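Diol-dehydratase (Roseburia inulinivorans, PDB 5I2A) dehydrates 1,2-propanediol without vitamin B12, as a member of the glycyl radical enzymes related to pyruvate formate lyase. Local coordinates at residues A519-D533 against G538-F550. Sequence-based numbering, arbitrary orientation.
Sequences AKLAPLPFESCLVDD and GMSAQEGGAIYNF
Two backbone hydrogen bonds join Asp532-Asp533 to Gly545-Ile547. Asp533 N donates to Gly545 O at 2.8 Å, and Ile547 N to Asp532 O at 3.0 Å. The peptide bond between the two aspartates is cis. In this pyruvate formate lyase-like fold they tie the chain after helix 525-529 to the loop entering strand 548-556. Ile547 CD1 lies against Asp532 CB; the Asp532 carboxylate leads away from Ile547, and its OD1 is hydrogen-bonded to Gln170 NE2. Toward the start of helix 525-529, Gln542 folds back at chi2 (66°), turning its amide to the backbone of Leu524. Leu524 N donates to Gln542 OE1 over 2.8 Å, standing above the carbonyl plane, as the leucine side chain crosses the glutamine at about a right angle. Gln542 NE2 gives a hydrogen in its own plane to Glu527 OE1, met from above the carboxylate at 3.2 Å. Both polar ends of this buried amide are thus engaged, which should fix its flip. With chi1 at -66°, Ser528 OG lies beside its own backbone N and turns back to Leu524 O, the carbonyl that this N also binds; OG donates there and accepts a nearly straight bond from Ala541 N, 2.8 Å long.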
ATOM      1  N   ALA A 519       6.453   5.654  -1.077  1.00 12.37           N
ATOM      2  CA  ALA A 519       5.759   5.030   0.046  1.00 13.54           C
ATOM      3  C   ALA A 519       5.383   3.591  -0.274  1.00 14.28           C
ATOM      4  O   ALA A 519       5.488   2.723   0.571  1.00 13.57           O
ATOM      5  CB  ALA A 519       4.494   5.831   0.427  1.00 14.61           C
ATOM      6  N   LYS A 520       4.975   3.344  -1.511  1.00 13.31           N
ATOM      7  CA  LYS A 520       4.434   2.043  -1.867  1.00 16.30           C
ATOM      8  C   LYS A 520       5.505   1.066  -2.302  1.00 13.02           C
ATOM      9  O   LYS A 520       5.411  -0.115  -2.014  1.00 15.80           O
ATOM     10  CB  LYS A 520       3.368   2.204  -2.962  1.00 14.34           C
ATOM     11  CG  LYS A 520       2.093   2.919  -2.431  1.00 16.64           C
ATOM     12  CD  LYS A 520       1.083   3.200  -3.526  1.00 21.63           C
ATOM     13  CE  LYS A 520      -0.214   3.838  -2.971  1.00 21.60           C
ATOM     14  NZ  LYS A 520      -0.947   2.931  -2.073  1.00 28.50           N
ATOM     15  N   LEU A 521       6.538   1.556  -2.972  1.00 10.27           N
ATOM     16  CA  LEU A 521       7.502   0.656  -3.580  1.00 12.87           C
ATOM     17  C   LEU A 521       8.905   0.723  -2.966  1.00 16.63           C
ATOM     18  O   LEU A 521       9.675  -0.212  -3.107  1.00 12.46           O
ATOM     19  CB  LEU A 521       7.580   0.930  -5.090  1.00 14.31           C
ATOM     20  CG  LEU A 521       6.315   0.607  -5.900  1.00 17.60           C
ATOM     21  CD1 LEU A 521       6.504   0.946  -7.385  1.00 12.50           C
ATOM     22  CD2 LEU A 521       5.926  -0.872  -5.734  1.00 15.07           C
ATOM     23  N   ALA A 522       9.242   1.812  -2.281  1.00 14.19           N
ATOM     24  CA  ALA A 522      10.601   1.932  -1.763  1.00 13.03           C
ATOM     25  C   ALA A 522      10.725   2.427  -0.310  1.00 14.63           C
ATOM     26  O   ALA A 522      11.436   3.396  -0.058  1.00 13.47           O
ATOM     27  CB  ALA A 522      11.424   2.853  -2.699  1.00 10.20           C
ATOM     28  N   PRO A 523      10.054   1.750   0.647  1.00 13.13           N
ATOM     29  CA  PRO A 523      10.326   2.041   2.057  1.00 12.94           C
ATOM     30  C   PRO A 523      11.743   1.587   2.403  1.00 14.80           C
ATOM     31  O   PRO A 523      12.211   0.599   1.850  1.00 16.45           O
ATOM     32  CB  PRO A 523       9.278   1.217   2.801  1.00 12.01           C
ATOM     33  CG  PRO A 523       9.076   0.010   1.907  1.00 16.39           C
ATOM     34  CD  PRO A 523       9.200   0.556   0.485  1.00 11.97           C
ATOM     35  N   LEU A 524      12.420   2.312   3.283  1.00 13.21           N
ATOM     36  CA  LEU A 524      13.816   2.028   3.583  1.00 13.37           C
ATOM     37  C   LEU A 524      13.984   1.714   5.048  1.00 11.83           C
ATOM     38  O   LEU A 524      14.004   2.608   5.879  1.00 15.37           O
ATOM     39  CB  LEU A 524      14.695   3.211   3.193  1.00 13.42           C
ATOM     40  CG  LEU A 524      14.556   3.713   1.761  1.00 14.43           C
ATOM     41  CD1 LEU A 524      15.445   4.935   1.543  1.00 13.65           C
ATOM     42  CD2 LEU A 524      14.907   2.595   0.771  1.00 11.13           C
ATOM     43  N   PRO A 525      14.087   0.429   5.380  1.00 14.41           N
ATOM     44  CA  PRO A 525      14.186   0.095   6.801  1.00 14.40           C
ATOM     45  C   PRO A 525      15.472   0.581   7.455  1.00 15.42           C
ATOM     46  O   PRO A 525      15.401   0.932   8.624  1.00 15.02           O
ATOM     47  CB  PRO A 525      14.102  -1.437   6.820  1.00 13.90           C
ATOM     48  CG  PRO A 525      14.231  -1.866   5.405  1.00 19.45           C
ATOM     49  CD  PRO A 525      13.825  -0.742   4.535  1.00 13.25           C
ATOM     50  N   PHE A 526      16.602   0.634   6.752  1.00 12.19           N
ATOM     51  CA  PHE A 526      17.816   1.038   7.467  1.00 12.60           C
ATOM     52  C   PHE A 526      17.853   2.545   7.741  1.00 14.34           C
ATOM     53  O   PHE A 526      18.079   2.965   8.881  1.00 15.63           O
ATOM     54  CB  PHE A 526      19.114   0.616   6.750  1.00 12.18           C
ATOM     55  CG  PHE A 526      20.326   0.826   7.617  1.00 16.87           C
ATOM     56  CD1 PHE A 526      20.465   0.097   8.799  1.00 13.98           C
ATOM     57  CD2 PHE A 526      21.273   1.798   7.312  1.00 15.54           C
ATOM     58  CE1 PHE A 526      21.548   0.305   9.652  1.00 15.01           C
ATOM     59  CE2 PHE A 526      22.370   2.011   8.153  1.00 14.70           C
ATOM     60  CZ  PHE A 526      22.502   1.265   9.328  1.00 14.96           C
ATOM     61  N   GLU A 527      17.631   3.362   6.719  1.00 15.00           N
ATOM     62  CA  GLU A 527      17.510   4.802   6.950  1.00 15.38           C
ATOM     63  C   GLU A 527      16.417   5.111   7.995  1.00 13.28           C
ATOM     64  O   GLU A 527      16.612   5.947   8.877  1.00 13.90           O
ATOM     65  CB  GLU A 527      17.224   5.537   5.648  1.00 14.35           C
ATOM     66  CG  GLU A 527      17.290   7.062   5.757  1.00 14.50           C
ATOM     67  CD  GLU A 527      15.955   7.704   6.076  1.00 21.24           C
ATOM     68  OE1 GLU A 527      14.915   7.022   5.955  1.00 19.38           O
ATOM     69  OE2 GLU A 527      15.945   8.900   6.443  1.00 19.73           O
ATOM     70  N   SER A 528      15.291   4.407   7.927  1.00 13.11           N
ATOM     71  CA  SER A 528      14.181   4.684   8.845  1.00 13.74           C
ATOM     72  C   SER A 528      14.522   4.409  10.314  1.00 14.11           C
ATOM     73  O   SER A 528      14.087   5.147  11.199  1.00 14.59           O
ATOM     74  CB  SER A 528      12.929   3.875   8.461  1.00 12.30           C
ATOM     75  OG  SER A 528      12.419   4.283   7.207  1.00 11.94           O
ATOM     76  N   CYS A 529      15.301   3.363  10.576  1.00 14.35           N
ATOM     77  CA  CYS A 529      15.525   2.967  11.958  1.00 14.65           C
ATOM     78  C   CYS A 529      16.379   4.004  12.679  1.00 15.79           C
ATOM     79  O   CYS A 529      16.382   4.060  13.900  1.00 11.79           O
ATOM     80  CB  CYS A 529      16.176   1.577  12.057  1.00 15.07           C
ATOM     81  SG  CYS A 529      17.948   1.431  11.666  1.00 14.64           S
ATOM     82  N   LEU A 530      17.072   4.844  11.914  1.00 11.13           N
ATOM     83  CA  LEU A 530      17.886   5.901  12.505  1.00 12.95           C
ATOM     84  C   LEU A 530      17.170   7.270  12.516  1.00 12.73           C
ATOM     85  O   LEU A 530      17.800   8.314  12.693  1.00 13.08           O
ATOM     86  CB  LEU A 530      19.217   5.991  11.763  1.00 10.49           C
ATOM     87  CG  LEU A 530      20.013   4.687  11.693  1.00 14.42           C
ATOM     88  CD1 LEU A 530      21.307   4.901  10.933  1.00 12.29           C
ATOM     89  CD2 LEU A 530      20.267   4.166  13.117  1.00 14.60           C
ATOM     90  N   VAL A 531      15.849   7.257  12.326  1.00 14.02           N
ATOM     91  CA  VAL A 531      15.052   8.481  12.362  1.00 10.77           C
ATOM     92  C   VAL A 531      13.812   8.289  13.252  1.00 11.78           C
ATOM     93  O   VAL A 531      13.012   7.398  12.981  1.00 14.41           O
ATOM     94  CB  VAL A 531      14.583   8.896  10.936  1.00 14.02           C
ATOM     95  CG1 VAL A 531      13.637  10.102  11.005  1.00 13.61           C
ATOM     96  CG2 VAL A 531      15.756   9.173  10.005  1.00 11.77           C
ATOM     97  N   ASP A 532      13.647   9.109  14.293  1.00 15.58           N
ATOM     98  CA  ASP A 532      12.414   9.082  15.090  1.00 14.84           C
ATOM     99  C   ASP A 532      11.239   9.536  14.220  1.00 15.31           C
ATOM    100  O   ASP A 532      11.385  10.495  13.469  1.00 15.56           O
ATOM    101  CB  ASP A 532      12.491  10.001  16.307  1.00 15.25           C
ATOM    102  CG  ASP A 532      13.604   9.638  17.269  1.00 17.57           C
ATOM    103  OD1 ASP A 532      14.097   8.496  17.254  1.00 14.78           O
ATOM    104  OD2 ASP A 532      13.966  10.522  18.055  1.00 18.88           O
ATOM    105  N   ASP A 533      10.069   8.915  14.341  1.00 15.40           N
ATOM    106  CA  ASP A 533       9.737   7.879  15.320  1.00 16.10           C
ATOM    107  C   ASP A 533       9.380   6.565  14.636  1.00 19.01           C
ATOM    108  O   ASP A 533       8.372   5.933  14.978  1.00 16.29           O
ATOM    109  CB  ASP A 533       8.539   8.313  16.169  1.00 20.41           C
ATOM    110  CG  ASP A 533       8.910   8.650  17.599  1.00 28.64           C
ATOM    111  OD1 ASP A 533       9.914   8.110  18.109  1.00 30.61           O
ATOM    112  OD2 ASP A 533       8.188   9.460  18.209  1.00 29.83           O
ATOM    113  N   GLY A 538       6.101   1.921  13.853  1.00 16.29           N
ATOM    114  CA  GLY A 538       6.069   0.720  13.054  1.00 15.30           C
ATOM    115  C   GLY A 538       5.948   0.978  11.562  1.00 17.78           C
ATOM    116  O   GLY A 538       5.406   0.151  10.845  1.00 16.24           O
ATOM    117  N   MET A 539       6.446   2.118  11.093  1.00 15.32           N
ATOM    118  CA  MET A 539       6.408   2.424   9.661  1.00 18.83           C
ATOM    119  C   MET A 539       7.645   3.200   9.226  1.00 14.22           C
ATOM    120  O   MET A 539       8.254   3.899  10.016  1.00 15.44           O
ATOM    121  CB  MET A 539       5.148   3.214   9.299  1.00 20.18           C
ATOM    122  CG  MET A 539       4.964   4.475  10.129  1.00 13.76           C
ATOM    123  SD  MET A 539       3.229   4.885  10.297  1.00 43.81           S
ATOM    124  CE  MET A 539       3.040   6.051   8.962  1.00 24.96           C
ATOM    125  N   SER A 540       7.995   3.057   7.955  1.00 14.49           N
ATOM    126  CA  SER A 540       9.162   3.693   7.395  1.00 13.31           C
ATOM    127  C   SER A 540       9.012   5.204   7.326  1.00 14.97           C
ATOM    128  O   SER A 540       7.904   5.754   7.391  1.00 15.14           O
ATOM    129  CB  SER A 540       9.437   3.139   5.990  1.00 14.84           C
ATOM    130  OG  SER A 540       8.521   3.666   5.058  1.00 14.79           O
ATOM    131  N   ALA A 541      10.141   5.876   7.179  1.00 12.00           N
ATOM    132  CA  ALA A 541      10.152   7.317   7.029  1.00 14.26           C
ATOM    133  C   ALA A 541       9.432   7.707   5.744  1.00 17.92           C
ATOM    134  O   ALA A 541       8.912   8.815   5.616  1.00 16.75           O
ATOM    135  CB  ALA A 541      11.593   7.838   7.019  1.00 13.77           C
ATOM    136  N   GLN A 542       9.416   6.788   4.784  1.00 14.38           N
ATOM    137  CA  GLN A 542       8.823   7.067   3.487  1.00 12.52           C
ATOM    138  C   GLN A 542       7.288   6.998   3.561  1.00 16.49           C
ATOM    139  O   GLN A 542       6.607   7.439   2.643  1.00 15.64           O
ATOM    140  CB  GLN A 542       9.365   6.099   2.430  1.00 12.54           C
ATOM    141  CG  GLN A 542      10.877   6.237   2.154  1.00 13.42           C
ATOM    142  CD  GLN A 542      11.740   5.846   3.345  1.00 13.01           C
ATOM    143  OE1 GLN A 542      11.509   4.821   3.981  1.00 14.25           O
ATOM    144  NE2 GLN A 542      12.725   6.677   3.660  1.00 15.08           N
ATOM    145  N   GLU A 543       6.769   6.471   4.676  1.00 16.46           N
ATOM    146  CA  GLU A 543       5.327   6.310   4.904  1.00 18.48           C
ATOM    147  C   GLU A 543       4.712   7.248   5.946  1.00 17.95           C
ATOM    148  O   GLU A 543       3.505   7.240   6.125  1.00 17.56           O
ATOM    149  CB  GLU A 543       5.020   4.872   5.348  1.00 13.78           C
ATOM    150  CG  GLU A 543       5.260   3.853   4.274  1.00 24.19           C
ATOM    151  CD  GLU A 543       5.310   2.458   4.832  1.00 29.97           C
ATOM    152  OE1 GLU A 543       6.326   2.104   5.467  1.00 24.19           O
ATOM    153  OE2 GLU A 543       4.323   1.724   4.647  1.00 36.65           O
ATOM    154  N   GLY A 544       5.529   8.021   6.654  1.00 16.46           N
ATOM    155  CA  GLY A 544       5.017   8.888   7.704  1.00 13.16           C
ATOM    156  C   GLY A 544       5.564   8.603   9.101  1.00 16.52           C
ATOM    157  O   GLY A 544       5.142   9.221  10.071  1.00 16.58           O
ATOM    158  N   GLY A 545       6.510   7.677   9.209  1.00 14.41           N
ATOM    159  CA  GLY A 545       7.137   7.377  10.486  1.00 13.00           C
ATOM    160  C   GLY A 545       7.917   8.498  11.180  1.00 14.03           C
ATOM    161  O   GLY A 545       8.033   8.496  12.413  1.00 12.42           O
ATOM    162  N   ALA A 546       8.461   9.439  10.412  1.00 15.12           N
ATOM    163  CA  ALA A 546       9.236  10.546  10.990  1.00 12.52           C
ATOM    164  C   ALA A 546       8.345  11.476  11.785  1.00 13.21           C
ATOM    165  O   ALA A 546       7.176  11.671  11.452  1.00 13.81           O
ATOM    166  CB  ALA A 546       9.964  11.356   9.902  1.00  9.25           C
ATOM    167  N   ILE A 547       8.913  12.082  12.817  1.00 10.79           N
ATOM    168  CA  ILE A 547       8.186  13.084  13.580  1.00 12.79           C
ATOM    169  C   ILE A 547       7.868  14.295  12.710  1.00 15.22           C
ATOM    170  O   ILE A 547       6.751  14.768  12.695  1.00 13.56           O
ATOM    171  CB  ILE A 547       8.975  13.521  14.816  1.00 14.64           C
ATOM    172  CG1 ILE A 547       9.105  12.335  15.777  1.00 13.17           C
ATOM    173  CG2 ILE A 547       8.289  14.721  15.499  1.00 13.16           C
ATOM    174  CD1 ILE A 547       9.962  12.647  16.987  1.00 18.13           C
ATOM    175  N   TYR A 548       8.851  14.778  11.964  1.00 12.85           N
ATOM    176  CA  TYR A 548       8.643  15.959  11.134  1.00 12.99           C
ATOM    177  C   TYR A 548       8.663  15.557   9.672  1.00 12.96           C
ATOM    178  O   TYR A 548       9.554  14.831   9.228  1.00 13.93           O
ATOM    179  CB  TYR A 548       9.709  17.030  11.429  1.00 12.55           C
ATOM    180  CG  TYR A 548       9.620  17.511  12.851  1.00 15.39           C
ATOM    181  CD1 TYR A 548       8.521  18.242  13.274  1.00 14.24           C
ATOM    182  CD2 TYR A 548      10.605  17.209  13.781  1.00 15.08           C
ATOM    183  CE1 TYR A 548       8.399  18.668  14.573  1.00 14.87           C
ATOM    184  CE2 TYR A 548      10.491  17.641  15.109  1.00 13.62           C
ATOM    185  CZ  TYR A 548       9.379  18.367  15.490  1.00 12.90           C
ATOM    186  OH  TYR A 548       9.222  18.800  16.787  1.00 13.66           O
ATOM    187  N   ASN A 549       7.670  16.033   8.936  1.00 12.33           N
ATOM    188  CA  ASN A 549       7.518  15.700   7.536  1.00 12.35           C
ATOM    189  C   ASN A 549       7.286  16.941   6.710  1.00 15.26           C
ATOM    190  O   ASN A 549       6.376  17.724   7.004  1.00 14.73           O
ATOM    191  CB  ASN A 549       6.363  14.721   7.350  1.00 12.51           C
ATOM    192  CG  ASN A 549       6.665  13.380   7.944  1.00 16.04           C
ATOM    193  OD1 ASN A 549       7.411  12.608   7.363  1.00 14.65           O
ATOM    194  ND2 ASN A 549       6.134  13.113   9.127  1.00 12.00           N
ATOM    195  N   PHE A 550       8.118  17.132   5.692  1.00 11.37           N
ATOM    196  CA  PHE A 550       7.974  18.291   4.819  1.00 13.76           C
ATOM    197  C   PHE A 550       8.102  17.894   3.354  1.00 13.52           C
ATOM    198  O   PHE A 550       8.542  16.789   3.031  1.00 10.64           O
ATOM    199  CB  PHE A 550       9.028  19.369   5.137  1.00 11.75           C
ATOM    200  CG  PHE A 550       9.030  19.825   6.583  1.00 15.82           C
ATOM    201  CD1 PHE A 550       8.034  20.654   7.068  1.00 13.14           C
ATOM    202  CD2 PHE A 550      10.054  19.444   7.442  1.00 13.85           C
ATOM    203  CE1 PHE A 550       8.049  21.085   8.400  1.00 15.51           C
ATOM    204  CE2 PHE A 550      10.074  19.858   8.766  1.00 14.67           C
ATOM    205  CZ  PHE A 550       9.060  20.684   9.247  1.00 15.11           C
TER